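Local coordinates for secreted protein (Streptomyces lividans TK24, PDB 5LXZ), which probably acts as a secreted mononuclear copper metalloradical oxidase of the galactose oxidase-like AA5 family, built around a seven-bladed kelch propeller, at residues Gly307-Ser312 / Gly328-Glu333; Lys291-Pro296 / Asn335-Val340; Asp469-Phe474 / Ile496-Pro501. The protein carries 1 engineered substitution. All blocks are in the same frame, centred on the assembly; numbering follows the deposited sequence. Where two conformers were deposited one is given.

Interaction 1 of 3, residues Gly307-Ser312 / Gly328-Glu333; sequences GKIFYS and GVWDVE. With EDO (1,2-ethanediol), chain N.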
loop_
_atom_site.group_PDB
_atom_site.type_symbol
_atom_site.label_atom_id
_atom_site.label_comp_id
_atom_site.label_asym_id
_atom_site.label_seq_id
_atom_site.Cartn_x
_atom_site.Cartn_y
_atom_site.Cartn_z
ATOM N N GLY A 307 21.301 3.374 -0.491
ATOM C CA GLY A 307 20.847 3.050 0.846
ATOM C C GLY A 307 19.846 3.991 1.469
ATOM O O GLY A 307 19.347 3.740 2.536
ATOM N N LYS A 308 19.611 5.106 0.797
ATOM C CA LYS A 308 18.568 6.022 1.202
ATOM C C LYS A 308 17.232 5.487 0.741
ATOM O O LYS A 308 17.149 4.552 -0.021
ATOM C CB LYS A 308 18.854 7.447 0.684
ATOM C CG LYS A 308 20.234 7.946 1.150
ATOM C CD LYS A 308 20.454 9.407 0.786
ATOM C CE LYS A 308 21.918 9.786 1.116
ATOM N NZ LYS A 308 22.299 11.165 0.708
ATOM N N ILE A 309 16.189 6.098 1.263
ATOM C CA ILE A 309 14.828 5.715 0.971
ATOM C C ILE A 309 14.179 6.774 0.098
ATOM O O ILE A 309 14.199 7.970 0.444
ATOM C CB ILE A 309 14.036 5.544 2.270
ATOM C CG1 ILE A 309 14.422 4.270 3.006
ATOM C CG2 ILE A 309 12.502 5.537 2.031
ATOM C CD1 ILE A 309 13.992 2.941 2.366
ATOM N N PHE A 310 13.598 6.339 -1.024
ATOM C CA PHE A 310 12.831 7.211 -1.838
ATOM C C PHE A 310 11.382 7.171 -1.442
ATOM O O PHE A 310 10.790 6.102 -1.402
ATOM C CB PHE A 310 12.961 6.833 -3.312
ATOM C CG PHE A 310 12.208 7.756 -4.243
ATOM C CD1 PHE A 310 12.476 9.119 -4.221
ATOM C CD2 PHE A 310 11.221 7.298 -5.052
ATOM C CE1 PHE A 310 11.810 9.973 -5.080
ATOM C CE2 PHE A 310 10.542 8.167 -5.922
ATOM C CZ PHE A 310 10.848 9.484 -5.920
ATOM N N TYR A 311 10.859 8.351 -1.115
ATOM C CA TYR A 311 9.409 8.533 -0.874
ATOM C C TYR A 311 8.854 9.131 -2.114
ATOM O O TYR A 311 9.184 10.271 -2.461
ATOM C CB TYR A 311 9.203 9.432 0.320
ATOM C CG TYR A 311 7.772 9.873 0.550
ATOM C CD1 TYR A 311 6.722 8.933 0.603
ATOM C CD2 TYR A 311 7.452 11.193 0.758
ATOM C CE1 TYR A 311 5.414 9.332 0.844
ATOM C CE2 TYR A 311 6.173 11.572 1.064
ATOM C CZ TYR A 311 5.150 10.642 1.098
ATOM O OH TYR A 311 3.856 10.957 1.410
ATOM N N SER A 312 7.912 8.429 -2.746
ATOM C CA SER A 312 7.391 8.879 -4.025
ATOM C C SER A 312 6.316 9.953 -3.831
ATOM O O SER A 312 5.941 10.574 -4.817
ATOM C CB SER A 312 6.788 7.728 -4.810
ATOM O OG SER A 312 5.549 7.330 -4.233
ATOM N N GLY A 328 10.584 12.803 -1.952
ATOM C CA GLY A 328 11.967 13.114 -1.656
ATOM C C GLY A 328 12.770 11.887 -1.267
ATOM O O GLY A 328 12.281 10.789 -1.204
ATOM N N VAL A 329 14.026 12.168 -0.965
ATOM C CA VAL A 329 15.004 11.154 -0.607
ATOM C C VAL A 329 15.339 11.311 0.869
ATOM O O VAL A 329 15.764 12.393 1.329
ATOM C CB VAL A 329 16.271 11.335 -1.436
ATOM C CG1 VAL A 329 17.384 10.411 -0.989
ATOM C CG2 VAL A 329 15.978 11.075 -2.919
ATOM N N TRP A 330 15.138 10.230 1.608
ATOM C CA TRP A 330 15.292 10.211 3.045
ATOM C C TRP A 330 16.490 9.375 3.428
ATOM O O TRP A 330 16.510 8.161 3.174
ATOM C CB TRP A 330 14.015 9.629 3.655
ATOM C CG TRP A 330 13.930 9.547 5.129
ATOM C CD1 TRP A 330 14.596 10.283 6.063
ATOM C CD2 TRP A 330 13.088 8.649 5.865
ATOM N NE1 TRP A 330 14.245 9.880 7.322
ATOM C CE2 TRP A 330 13.295 8.899 7.231
ATOM C CE3 TRP A 330 12.139 7.685 5.492
ATOM C CZ2 TRP A 330 12.620 8.219 8.199
ATOM C CZ3 TRP A 330 11.488 7.000 6.454
ATOM C CH2 TRP A 330 11.712 7.265 7.819
ATOM N N ASP A 331 17.479 9.982 4.071
ATOM C CA ASP A 331 18.571 9.211 4.673
ATOM C C ASP A 331 18.078 8.854 6.060
ATOM O O ASP A 331 17.972 9.709 6.940
ATOM C CB ASP A 331 19.800 10.079 4.744
ATOM C CG ASP A 331 21.004 9.346 5.300
ATOM O OD1 ASP A 331 20.833 8.476 6.173
ATOM O OD2 ASP A 331 22.127 9.605 4.832
ATOM N N VAL A 332 17.713 7.586 6.260
ATOM C CA VAL A 332 17.113 7.179 7.501
ATOM C C VAL A 332 18.104 7.276 8.658
ATOM O O VAL A 332 17.710 7.546 9.772
ATOM C CB VAL A 332 16.546 5.754 7.380
ATOM C CG1 VAL A 332 15.936 5.288 8.685
ATOM C CG2 VAL A 332 15.507 5.672 6.270
ATOM N N GLU A 333 19.380 7.094 8.383
ATOM C CA GLU A 333 20.366 7.120 9.461
ATOM C C GLU A 333 20.647 8.535 9.974
ATOM O O GLU A 333 20.818 8.708 11.175
ATOM C CB GLU A 333 21.646 6.420 9.017
ATOM C CG GLU A 333 21.464 4.961 8.689
ATOM C CD GLU A 333 22.741 4.305 8.219
ATOM O OE1 GLU A 333 23.127 4.540 7.055
ATOM O OE2 GLU A 333 23.386 3.576 9.057
HETATM C C1 EDO N . 20.409 2.263 5.176
HETATM O O1 EDO N . 19.385 1.761 4.291
HETATM C C2 EDO N . 20.400 1.596 6.546
HETATM O O2 EDO N . 20.522 0.191 6.427
HETATM O O HOH W 1 18.988 5.546 4.674
#
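The indole of W330 carries V332 CG2 over the centre of one face, 3.8 Å above the ring plane, while I309 CG2 comes obliquely at W330 CE3. On the F310 ring, S312 N sits above one face toward the rim, and V329 CG2 lies at the edge, 4.2 Å from F310 CD1. The Y311 ring meets F295 edge-to-face, and F295 also touches W330 at a slant. F310, Y311 and W330 project from the two central strands of a four-stranded antiparallel kelch blade, one of seven in the propeller. Strands 309-311 and 328-330 run at 148° to each other. I309 and W330 form a hydrogen-bonded pair that is nearly straight both ways, with W330 N to I309 O at 2.7 Å and 173°. The pair Y311 and G328 repeats this pattern; there Y311 N meets G328 O almost along its C=O axis. Between them F310 and V329 make a non-hydrogen-bonded pair on the opposite side of the sheet. On I309, CG1 is anti to the carbonyl carbon and reaches V332 CG2 at 3.7 Å, so the same methyl that lies over the indole also touches I309. K308 is extended and crosses V329 obliquely, its CD 3.7 Å from V329 CG1. Its NZ stops 4.4 Å from D331 OD2, too far for a salt bridge, while D331 OD1 takes the T334 N-H. Past the I309-W330 pair one water bridges the strands' ends, donating to G307 O at 2.8 Å and accepting from V332 N at 2.9 Å.

Interaction 2 of 3, residues Lys291-Pro296 / Asn335-Val340; sequences KVRQFP and NKFTKV. With EDO (1,2-ethanediol), chain M; ACT (acetate ion), chain D; EDO (1,2-ethanediol), chain O.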
loop_
_atom_site.group_PDB
_atom_site.type_symbol
_atom_site.label_atom_id
_atom_site.label_comp_id
_atom_site.label_asym_id
_atom_site.label_seq_id
_atom_site.Cartn_x
_atom_site.Cartn_y
_atom_site.Cartn_z
ATOM N N LYS A 291 15.200 9.820 15.658
ATOM C CA LYS A 291 14.632 11.107 15.315
ATOM C C LYS A 291 13.289 10.925 14.616
ATOM O O LYS A 291 13.017 9.905 14.006
ATOM C CB LYS A 291 15.559 11.881 14.410
ATOM C CG LYS A 291 16.888 12.251 15.062
ATOM C CD LYS A 291 17.818 12.877 14.040
ATOM C CE LYS A 291 19.184 13.238 14.617
ATOM N NZ LYS A 291 20.077 13.695 13.525
ATOM N N VAL A 292 12.454 11.914 14.817
ATOM C CA VAL A 292 11.130 11.955 14.243
ATOM C C VAL A 292 11.164 12.213 12.742
ATOM O O VAL A 292 11.821 13.135 12.268
ATOM C CB VAL A 292 10.365 13.154 14.910
ATOM C CG1 VAL A 292 9.059 13.483 14.228
ATOM C CG2 VAL A 292 10.124 12.855 16.362
ATOM N N ARG A 293 10.379 11.431 11.988
ATOM C CA ARG A 293 10.044 11.837 10.629
ATOM C C ARG A 293 8.685 11.301 10.269
ATOM O O ARG A 293 8.428 10.098 10.232
ATOM C CB ARG A 293 11.055 11.466 9.587
ATOM C CG ARG A 293 10.632 12.088 8.267
ATOM C CD ARG A 293 11.738 12.286 7.296
ATOM N NE ARG A 293 12.787 13.211 7.685
ATOM C CZ ARG A 293 12.746 14.549 7.599
ATOM N NH1 ARG A 293 11.664 15.199 7.179
ATOM N NH2 ARG A 293 13.821 15.242 7.927
ATOM N N GLN A 294 7.796 12.275 10.067
ATOM C CA GLN A 294 6.394 11.993 9.910
ATOM C C GLN A 294 5.963 11.934 8.462
ATOM O O GLN A 294 6.383 12.762 7.641
ATOM C CB GLN A 294 5.582 13.044 10.667
ATOM C CG GLN A 294 4.101 12.764 10.722
ATOM C CD GLN A 294 3.337 13.869 11.398
ATOM O OE1 GLN A 294 2.574 14.616 10.746
ATOM N NE2 GLN A 294 3.484 13.957 12.688
ATOM N N PHE A 295 5.131 10.928 8.188
ATOM C CA PHE A 295 4.503 10.743 6.890
ATOM C C PHE A 295 3.032 10.378 7.071
ATOM O O PHE A 295 2.666 9.837 8.107
ATOM C CB PHE A 295 5.158 9.570 6.119
ATOM C CG PHE A 295 6.600 9.767 5.769
ATOM C CD1 PHE A 295 7.601 9.364 6.636
ATOM C CD2 PHE A 295 6.951 10.358 4.561
ATOM C CE1 PHE A 295 8.919 9.556 6.315
ATOM C CE2 PHE A 295 8.299 10.553 4.230
ATOM C CZ PHE A 295 9.279 10.101 5.106
ATOM N N PRO A 296 2.238 10.566 6.021
ATOM C CA PRO A 296 0.913 9.977 6.003
ATOM C C PRO A 296 0.975 8.463 5.994
ATOM O O PRO A 296 2.073 7.928 5.894
ATOM C CB PRO A 296 0.311 10.469 4.681
ATOM C CG PRO A 296 1.476 10.885 3.869
ATOM C CD PRO A 296 2.555 11.305 4.787
ATOM N N ASN A 335 18.547 11.100 9.171
ATOM C CA ASN A 335 17.195 11.673 9.131
ATOM C C ASN A 335 16.989 12.763 8.100
ATOM O O ASN A 335 15.869 13.269 8.012
ATOM C CB ASN A 335 16.654 12.093 10.492
ATOM C CG ASN A 335 15.154 12.028 10.534
ATOM O OD1 ASN A 335 14.538 11.070 10.058
ATOM N ND2 ASN A 335 14.544 13.055 11.089
ATOM N N LYS A 336 18.024 13.112 7.350
ATOM C CA LYS A 336 17.934 14.177 6.359
ATOM C C LYS A 336 16.944 13.799 5.277
ATOM O O LYS A 336 16.892 12.643 4.832
ATOM C CB LYS A 336 19.296 14.453 5.732
ATOM C CG LYS A 336 19.294 15.697 4.854
ATOM C CD LYS A 336 20.700 16.046 4.432
ATOM C CE LYS A 336 20.678 17.172 3.411
ATOM N NZ LYS A 336 22.065 17.389 2.901
ATOM N N PHE A 337 16.135 14.781 4.886
ATOM C CA PHE A 337 15.161 14.598 3.831
ATOM C C PHE A 337 15.386 15.668 2.790
ATOM O O PHE A 337 15.394 16.870 3.121
ATOM C CB PHE A 337 13.753 14.670 4.377
ATOM C CG PHE A 337 12.703 14.218 3.378
ATOM C CD1 PHE A 337 12.363 12.884 3.319
ATOM C CD2 PHE A 337 12.083 15.094 2.535
ATOM C CE1 PHE A 337 11.419 12.439 2.422
ATOM C CE2 PHE A 337 11.144 14.664 1.625
ATOM C CZ PHE A 337 10.821 13.330 1.564
ATOM N N THR A 338 15.564 15.262 1.547
ATOM C CA THR A 338 15.797 16.181 0.445
ATOM C C THR A 338 14.636 16.035 -0.553
ATOM O O THR A 338 14.454 14.977 -1.143
ATOM C CB THR A 338 17.116 15.886 -0.230
ATOM O OG1 THR A 338 18.194 15.912 0.717
ATOM C CG2 THR A 338 17.432 16.977 -1.280
ATOM N N LYS A 339 13.849 17.104 -0.712
ATOM C CA LYS A 339 12.667 17.054 -1.585
ATOM C C LYS A 339 13.069 16.911 -3.022
ATOM O O LYS A 339 14.110 17.457 -3.445
ATOM C CB LYS A 339 11.852 18.313 -1.357
ATOM C CG LYS A 339 11.251 18.301 0.037
ATOM C CD LYS A 339 10.532 19.609 0.348
ATOM C CE LYS A 339 9.780 19.546 1.670
ATOM N NZ LYS A 339 10.689 19.736 2.823
ATOM N N VAL A 340 12.261 16.191 -3.775
ATOM C CA VAL A 340 12.423 15.982 -5.201
ATOM C C VAL A 340 11.312 16.788 -5.881
ATOM O O VAL A 340 10.133 16.513 -5.670
ATOM C CB VAL A 340 12.397 14.485 -5.603
ATOM C CG1 VAL A 340 12.383 14.282 -7.111
ATOM C CG2 VAL A 340 13.628 13.769 -5.031
HETATM C C1 EDO M . 9.477 14.641 4.883
HETATM O O1 EDO M . 8.743 15.873 4.928
HETATM C C2 EDO M . 8.853 13.655 5.862
HETATM O O2 EDO M . 8.612 14.209 7.175
HETATM C C ACT D . 12.841 18.627 7.037
HETATM O O ACT D . 13.239 18.235 8.158
HETATM O OXT ACT D . 13.597 18.595 6.041
HETATM C CH3 ACT D . 11.434 19.128 6.897
HETATM C C1 EDO O . 17.879 8.376 13.037
HETATM O O1 EDO O . 16.540 8.707 13.333
HETATM C C2 EDO O . 17.990 6.861 12.992
HETATM O O2 EDO O . 17.936 6.202 14.283
#
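R293 leaves its backbone with CG anti to N, and its CB rests 3.5 Å from N335 OD1, the oxygen that accepts from W330 NE1. CG comes 3.1 Å from O2 of a bound ethanediol, and CD touches C2 of the same molecule. A bend at chi3 (-64°) then turns the head back toward N335. NE and NH2 grip one atom side-on, N335 O, at 3.1 Å from NE and 2.8 Å from NH2, both close to the guanidinium plane. CZ lies under F337 CB, which sits 3.4 Å away over the centre of one guanidinium face. At the tip NH2 also donates to an acetate oxygen, and NH1 makes a weak bond to ethanediol O2. The arrangement joins two neighbouring kelch blades: 291-296 belongs to the connection from strand 285-288 of one blade to strand 301-303 of the next, and N335 lies two residues before that next blade's edge strand, 337-339. N335 answers through ND2, which bonds V292 O at 3.0 Å from well above the carbonyl plane (51°). Farther along, F295 and F337 approach tip to tip, CE2 to CE1 at 4.1 Å, and ethanediol carbons lie over a face of each ring.

Interaction 3 of 3, residues Asp469-Phe474 / Ile496-Pro501; sequences DGRLMF and IEIYTP. With PO4 (phosphate ion), chain G.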
loop_
_atom_site.group_PDB
_atom_site.type_symbol
_atom_site.label_atom_id
_atom_site.label_comp_id
_atom_site.label_asym_id
_atom_site.label_seq_id
_atom_site.Cartn_x
_atom_site.Cartn_y
_atom_site.Cartn_z
ATOM N N ASP A 469 3.765 -18.210 -13.338
ATOM C CA ASP A 469 3.502 -18.604 -14.728
ATOM C C ASP A 469 3.430 -17.440 -15.672
ATOM O O ASP A 469 3.206 -17.632 -16.890
ATOM C CB ASP A 469 2.275 -19.500 -14.813
ATOM C CG ASP A 469 0.976 -18.760 -14.616
ATOM O OD1 ASP A 469 0.969 -17.628 -14.149
ATOM O OD2 ASP A 469 -0.118 -19.332 -14.913
ATOM N N GLY A 470 3.620 -16.212 -15.176
ATOM C CA GLY A 470 3.558 -15.009 -15.995
ATOM C C GLY A 470 2.169 -14.397 -16.162
ATOM O O GLY A 470 2.033 -13.375 -16.817
ATOM N N ARG A 471 1.151 -15.018 -15.588
ATOM C CA ARG A 471 -0.167 -14.407 -15.496
ATOM C C ARG A 471 -0.233 -13.634 -14.208
ATOM O O ARG A 471 0.667 -13.715 -13.378
ATOM C CB ARG A 471 -1.258 -15.452 -15.528
ATOM C CG ARG A 471 -1.272 -16.238 -16.838
ATOM C CD ARG A 471 -2.387 -17.279 -16.881
ATOM N NE ARG A 471 -2.413 -17.939 -18.180
ATOM C CZ ARG A 471 -1.607 -18.940 -18.544
ATOM N NH1 ARG A 471 -0.696 -19.438 -17.717
ATOM N NH2 ARG A 471 -1.680 -19.423 -19.773
ATOM N N LEU A 472 -1.296 -12.863 -14.070
ATOM C CA LEU A 472 -1.461 -11.965 -12.914
ATOM C C LEU A 472 -2.805 -12.153 -12.274
ATOM O O LEU A 472 -3.827 -12.308 -12.952
ATOM C CB LEU A 472 -1.283 -10.536 -13.335
ATOM C CG LEU A 472 0.123 -10.246 -13.841
ATOM C CD1 LEU A 472 0.154 -10.179 -15.379
ATOM C CD2 LEU A 472 0.691 -8.973 -13.254
ATOM N N MET A 473 -2.823 -12.099 -10.944
ATOM C CA MET A 473 -4.058 -12.202 -10.187
ATOM C C MET A 473 -4.434 -10.823 -9.686
ATOM O O MET A 473 -3.578 -10.079 -9.192
ATOM C CB MET A 473 -3.901 -13.164 -9.022
ATOM C CG MET A 473 -5.163 -13.412 -8.248
ATOM S SD MET A 473 -5.497 -12.241 -6.933
ATOM C CE MET A 473 -4.302 -12.815 -5.727
ATOM N N PHE A 474 -5.719 -10.505 -9.796
ATOM C CA PHE A 474 -6.293 -9.261 -9.330
ATOM C C PHE A 474 -7.350 -9.562 -8.296
ATOM O O PHE A 474 -8.125 -10.512 -8.412
ATOM C CB PHE A 474 -6.911 -8.505 -10.505
ATOM C CG PHE A 474 -5.898 -7.791 -11.350
ATOM C CD1 PHE A 474 -5.042 -8.511 -12.209
ATOM C CD2 PHE A 474 -5.781 -6.399 -11.326
ATOM C CE1 PHE A 474 -4.080 -7.862 -12.997
ATOM C CE2 PHE A 474 -4.845 -5.770 -12.129
ATOM C CZ PHE A 474 -3.975 -6.480 -12.935
ATOM N N ILE A 496 -12.127 -12.850 -7.919
ATOM C CA ILE A 496 -10.728 -12.776 -8.260
ATOM C C ILE A 496 -10.658 -12.849 -9.799
ATOM O O ILE A 496 -11.479 -13.566 -10.376
ATOM C CB ILE A 496 -10.074 -14.003 -7.577
ATOM C CG1 ILE A 496 -10.245 -13.916 -6.054
ATOM C CG2 ILE A 496 -8.601 -14.125 -7.904
ATOM C CD1 ILE A 496 -9.572 -12.674 -5.464
ATOM N N GLU A 497 -9.712 -12.174 -10.434
ATOM C CA GLU A 497 -9.496 -12.325 -11.862
ATOM C C GLU A 497 -8.067 -12.756 -12.104
ATOM O O GLU A 497 -7.147 -12.390 -11.351
ATOM C CB GLU A 497 -9.729 -11.027 -12.613
ATOM C CG GLU A 497 -11.162 -10.710 -12.954
ATOM C CD GLU A 497 -11.286 -9.457 -13.847
ATOM O OE1 GLU A 497 -11.302 -8.349 -13.332
ATOM O OE2 GLU A 497 -11.384 -9.573 -15.071
ATOM N N ILE A 498 -7.870 -13.493 -13.183
ATOM C CA ILE A 498 -6.547 -13.742 -13.732
ATOM C C ILE A 498 -6.431 -13.081 -15.072
ATOM O O ILE A 498 -7.319 -13.267 -15.921
ATOM C CB ILE A 498 -6.335 -15.234 -13.920
ATOM C CG1 ILE A 498 -6.545 -15.926 -12.607
ATOM C CG2 ILE A 498 -4.962 -15.551 -14.499
ATOM C CD1 ILE A 498 -5.629 -15.538 -11.543
ATOM N N TYR A 499 -5.380 -12.314 -15.266
ATOM C CA TYR A 499 -5.072 -11.736 -16.543
ATOM C C TYR A 499 -3.944 -12.515 -17.185
ATOM O O TYR A 499 -2.869 -12.719 -16.609
ATOM C CB TYR A 499 -4.701 -10.243 -16.424
ATOM C CG TYR A 499 -4.337 -9.629 -17.756
ATOM C CD1 TYR A 499 -5.289 -9.506 -18.756
ATOM C CD2 TYR A 499 -3.041 -9.245 -18.036
ATOM C CE1 TYR A 499 -4.959 -8.972 -19.976
ATOM C CE2 TYR A 499 -2.693 -8.669 -19.243
ATOM C CZ TYR A 499 -3.650 -8.596 -20.252
ATOM O OH TYR A 499 -3.261 -8.035 -21.442
ATOM N N THR A 500 -4.147 -12.911 -18.445
ATOM C CA THR A 500 -3.132 -13.578 -19.236
ATOM C C THR A 500 -2.643 -12.566 -20.276
ATOM O O THR A 500 -3.416 -12.162 -21.165
ATOM C CB THR A 500 -3.735 -14.799 -19.965
ATOM O OG1 THR A 500 -4.182 -15.748 -19.011
ATOM C CG2 THR A 500 -2.711 -15.461 -20.834
ATOM N N PRO A 501 -1.397 -12.124 -20.189
ATOM C CA PRO A 501 -0.953 -11.043 -21.076
ATOM C C PRO A 501 -0.767 -11.548 -22.535
ATOM O O PRO A 501 -0.699 -12.745 -22.753
ATOM C CB PRO A 501 0.406 -10.595 -20.470
ATOM C CG PRO A 501 0.281 -11.034 -19.031
ATOM C CD PRO A 501 -0.466 -12.315 -19.054
HETATM P P PO4 G . 1.017 -21.983 -19.854
HETATM O O1 PO4 G . 0.831 -23.472 -19.651
HETATM O O2 PO4 G . 1.087 -21.366 -18.445
HETATM O O3 PO4 G . 2.269 -21.702 -20.657
HETATM O O4 PO4 G . -0.111 -21.408 -20.670
#
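R471 NH1 is held by two acceptors: D469 OD2 in a salt bridge at 2.9 Å, met from above the carboxylate plane, and a phosphate oxygen, O2, at 2.7 Å in a nearly straight bond (172°). NH2 donates to phosphate O4, so R471 grips the anion with two nitrogens, and R509 NH1 adds another donor. The third nitrogen, NE, donates to T500 OG1 at 2.9 Å, close to the guanidinium plane. The R471 chain, extended from CG to NE, runs beside T500, whose OG1 is anti to the carbonyl carbon. An alanine at T500 would remove this acceptor and would probably leave the NE end of the guanidinium less firmly fixed in rotation. D469 OD1 accepts from R471 N in an Asx turn that leads into the strand. Beyond it, L472 with Y499 and F474 with E497 are hydrogen-bonded pairs flanking the non-hydrogen-bonded pair of M473 and I498. M473 CG packs on I496 CG2 at 3.5 Å, and L472 CD1 on P501 CG at 3.8 Å. The carboxylate of E497, a buried residue, makes a salt bridge with R458. The N-terminal strand 14-18 adds to the far side of 496-500, the "Velcro" closure by which a β-propeller completes its last blade.

Interactions 1 and 2 share one kelch blade: their centres are 8 Å apart, and strands 328-330 and 337-339 are neighbours, with D331 N 2.8 Å from K336 O and V329 N 2.8 Å from T338 O, both probable hydrogen bonds. Interaction 1 thus joins the middle strands of the blade, while interaction 2 ties its outer edge to the incoming connection from the blade before. Interaction 3 belongs to the closing blade; its centre lies about 32 Å from that of interaction 1 and about 36 Å from that of interaction 2. None of the three supplies a copper ligand, but Y460 and H461, which bind copper with Y248 and H548, immediately precede strand 462-466, which pairs with strand 472-476 of interaction 3.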